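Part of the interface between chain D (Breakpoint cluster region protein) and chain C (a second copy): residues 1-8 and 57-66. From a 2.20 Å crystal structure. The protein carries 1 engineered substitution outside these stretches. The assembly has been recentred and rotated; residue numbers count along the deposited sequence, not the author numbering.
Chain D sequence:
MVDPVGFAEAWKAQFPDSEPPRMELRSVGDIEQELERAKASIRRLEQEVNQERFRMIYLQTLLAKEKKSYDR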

# COMPACT_ATOMS: atom_id res chain seq x y z
N MSE D 1 -13.15 5.31 -25.88
CA MSE D 1 -13.32 4.90 -24.46
C MSE D 1 -14.40 3.82 -24.34
O MSE D 1 -15.37 3.81 -25.11
CB MSE D 1 -13.72 6.10 -23.60
CG MSE D 1 -15.21 6.41 -23.62
SE MSE D 1 -15.96 6.45 -21.84
CE MSE D 1 -14.92 5.03 -21.04
N VAL D 2 -14.24 2.93 -23.36
CA VAL D 2 -15.17 1.82 -23.12
C VAL D 2 -16.55 2.22 -22.55
O VAL D 2 -16.77 3.36 -22.16
CB VAL D 2 -14.48 0.79 -22.19
CG1 VAL D 2 -15.47 -0.24 -21.69
CG2 VAL D 2 -13.41 0.07 -22.95
N ASP D 3 -17.47 1.26 -22.54
CA ASP D 3 -18.83 1.45 -22.03
C ASP D 3 -19.25 0.10 -21.42
O ASP D 3 -18.44 -0.83 -21.40
CB ASP D 3 -19.75 1.90 -23.18
CG ASP D 3 -20.67 3.05 -22.78
OD1 ASP D 3 -20.37 3.71 -21.76
OD2 ASP D 3 -21.68 3.29 -23.48
N PRO D 4 -20.50 -0.04 -20.91
CA PRO D 4 -20.95 -1.31 -20.31
C PRO D 4 -20.17 -2.58 -20.64
O PRO D 4 -19.46 -3.12 -19.79
CB PRO D 4 -22.43 -1.39 -20.73
CG PRO D 4 -22.60 -0.32 -21.76
CD PRO D 4 -21.68 0.75 -21.27
N VAL D 5 -20.34 -3.09 -21.86
CA VAL D 5 -19.60 -4.28 -22.27
C VAL D 5 -18.17 -3.78 -22.42
O VAL D 5 -17.93 -2.75 -23.05
CB VAL D 5 -20.08 -4.82 -23.62
CG1 VAL D 5 -19.23 -6.00 -24.04
CG2 VAL D 5 -21.55 -5.22 -23.54
N GLY D 6 -17.22 -4.52 -21.86
CA GLY D 6 -15.84 -4.07 -21.93
C GLY D 6 -15.49 -3.73 -20.50
O GLY D 6 -14.50 -4.22 -19.96
N PHE D 7 -16.33 -2.90 -19.88
CA PHE D 7 -16.14 -2.52 -18.48
C PHE D 7 -16.28 -3.82 -17.69
O PHE D 7 -15.48 -4.09 -16.80
CB PHE D 7 -17.22 -1.51 -18.06
CG PHE D 7 -17.31 -1.29 -16.56
CD1 PHE D 7 -16.30 -0.65 -15.86
CD2 PHE D 7 -18.43 -1.72 -15.87
CE1 PHE D 7 -16.41 -0.45 -14.47
CE2 PHE D 7 -18.55 -1.53 -14.50
CZ PHE D 7 -17.54 -0.90 -13.79
N ALA D 8 -17.28 -4.62 -18.05
CA ALA D 8 -17.56 -5.89 -17.38
C ALA D 8 -16.47 -6.92 -17.63
O ALA D 8 -16.10 -7.68 -16.74
CB ALA D 8 -18.90 -6.44 -17.86
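Chain C 57-66: IYLQTLLAKE

Chain C contributes one piece of helix to this contact. Residues 57-66 continue a helix that begins earlier in the chain. Its backbone is held by hydrogen bonds such as Leu C62 N to Tyr C58 O (2.9 Å) and Leu C63 N to Leu C59 O (2.9 Å). Toward Glu C66 the spacing tightens: Lys C65 N donates a hydrogen bond to Leu C62 O at 3.0 Å, three residues back instead of four.

Chain D starts as an extended segment and then turns into a helix, which runs on past Ala D8. Ala D8 N donates a hydrogen bond to Pro D4 O at 3.2 Å.

The extended start of chain D runs across the chain C helix; from Pro D4 on, chain D runs broadly against it. Met D1 lies beside Thr C61, in the middle of the chain C stretch, and the Lys C65 side chain also reaches it. Phe D7 lies beside Tyr C58, near the start of that stretch. The CA atoms of Met D1 and Thr C61 are 7.9 Å apart, those of Asp D3 and Leu C62 8.6 Å, and those of Phe D7 and Tyr C58 7.8 Å. At these separations the backbones do not touch, and side chains fill the space. Tyr C58, Thr C61 and Lys C65 all point toward chain D. Their spacing of three and four residues puts them on one side of the helix. The two stretches together bury 394 Å².

The aromatic contact is a face-to-face stack of Phe D7 on Tyr C58. The ring centroids are 4.0 Å apart and the planes meet at 24°, so the rings are tilted but still overlap. The closest atoms are Phe D7 CE1 and Tyr C58 CG, at 3.5 Å. Both side chains have chi1 in the t well.

The second apolar contact is made by Met D1, a selenomethionine. Its CE atom packs against Thr C61 CG2 at 3.3 Å, a tight approach. Thr C61 turns its hydroxyl back to its own helix: OG1 donates to Ile C57 O at 2.6 Å. Its methyl group is the part that meets Met D1.

Polar contacts are loose. No hydrogen bond joins the two stretches. Lys C65 extends its side chain, with chi2 to chi4 all t, and its NZ reaches to 3.7 Å from Met D1 SE. The same NZ is 4.4 Å from Asp D3 OD1. The charges are opposite, but the distance is beyond a salt bridge. The CA-to-CB bond of Asp D3 points away from chain C, although the end of the side chain comes nearer. Pro D4 N lies 4.4 Å from Tyr C58 OH.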

# COMPACT_ATOMS: atom_id res chain seq x y z
N ILE C 57 -11.54 4.89 -11.99
CA ILE C 57 -11.06 5.17 -13.35
C ILE C 57 -12.27 5.24 -14.27
O ILE C 57 -12.38 6.14 -15.11
CB ILE C 57 -10.12 4.04 -13.85
CG1 ILE C 57 -8.79 4.09 -13.11
CG2 ILE C 57 -9.85 4.22 -15.35
CD1 ILE C 57 -7.90 5.26 -13.51
N TYR C 58 -13.18 4.28 -14.10
CA TYR C 58 -14.39 4.23 -14.91
C TYR C 58 -15.17 5.52 -14.71
O TYR C 58 -15.37 6.29 -15.64
CB TYR C 58 -15.26 3.04 -14.51
CG TYR C 58 -16.57 2.93 -15.27
CD1 TYR C 58 -16.60 2.79 -16.66
CD2 TYR C 58 -17.80 2.95 -14.59
CE1 TYR C 58 -17.81 2.65 -17.36
CE2 TYR C 58 -19.01 2.81 -15.28
CZ TYR C 58 -19.01 2.67 -16.65
OH TYR C 58 -20.19 2.51 -17.34
N LEU C 59 -15.58 5.74 -13.46
CA LEU C 59 -16.36 6.92 -13.10
C LEU C 59 -15.75 8.24 -13.57
O LEU C 59 -16.46 9.12 -14.04
CB LEU C 59 -16.55 6.94 -11.58
CG LEU C 59 -17.43 5.82 -11.01
CD1 LEU C 59 -17.27 5.73 -9.50
CD2 LEU C 59 -18.90 6.07 -11.42
N GLN C 60 -14.43 8.36 -13.47
CA GLN C 60 -13.75 9.59 -13.88
C GLN C 60 -13.80 9.80 -15.39
O GLN C 60 -13.80 10.93 -15.88
CB GLN C 60 -12.29 9.55 -13.44
CG GLN C 60 -11.60 10.88 -13.50
CD GLN C 60 -11.55 11.56 -12.15
OE1 GLN C 60 -11.13 10.96 -11.16
NE2 GLN C 60 -11.97 12.82 -12.11
N THR C 61 -13.83 8.70 -16.13
CA THR C 61 -13.90 8.75 -17.57
C THR C 61 -15.33 9.09 -17.97
O THR C 61 -15.56 9.90 -18.87
CB THR C 61 -13.51 7.40 -18.17
OG1 THR C 61 -12.27 6.97 -17.58
CG2 THR C 61 -13.35 7.53 -19.67
N LEU C 62 -16.30 8.45 -17.31
CA LEU C 62 -17.71 8.73 -17.58
C LEU C 62 -17.94 10.21 -17.37
O LEU C 62 -18.36 10.91 -18.29
CB LEU C 62 -18.63 7.96 -16.62
CG LEU C 62 -19.10 6.58 -17.06
CD1 LEU C 62 -20.02 5.98 -16.01
CD2 LEU C 62 -19.83 6.69 -18.39
N LEU C 63 -17.66 10.68 -16.15
CA LEU C 63 -17.82 12.08 -15.79
C LEU C 63 -17.31 12.97 -16.91
O LEU C 63 -18.09 13.54 -17.66
CB LEU C 63 -17.03 12.40 -14.51
CG LEU C 63 -17.25 13.78 -13.86
CD1 LEU C 63 -18.71 13.95 -13.45
CD2 LEU C 63 -16.37 13.90 -12.63
N ALA C 64 -16.00 13.06 -17.04
CA ALA C 64 -15.37 13.88 -18.08
C ALA C 64 -16.07 13.97 -19.44
O ALA C 64 -15.75 14.88 -20.20
CB ALA C 64 -13.93 13.43 -18.29
N LYS C 65 -16.99 13.07 -19.79
CA LYS C 65 -17.60 13.22 -21.11
C LYS C 65 -19.03 13.74 -21.17
O LYS C 65 -19.47 14.12 -22.23
CB LYS C 65 -17.50 11.92 -21.94
CG LYS C 65 -18.54 10.83 -21.70
CD LYS C 65 -18.30 9.72 -22.74
CE LYS C 65 -19.29 8.57 -22.58
NZ LYS C 65 -19.08 7.51 -23.61
N GLU C 66 -19.73 13.75 -20.04
CA GLU C 66 -21.11 14.26 -19.97
C GLU C 66 -21.27 15.29 -18.86
O GLU C 66 -22.41 15.57 -18.38
CB GLU C 66 -22.09 13.10 -19.78
CG GLU C 66 -22.81 12.70 -21.02
CD GLU C 66 -21.98 13.05 -22.23
OE1 GLU C 66 -21.08 12.26 -22.62
OE2 GLU C 66 -22.22 14.17 -22.77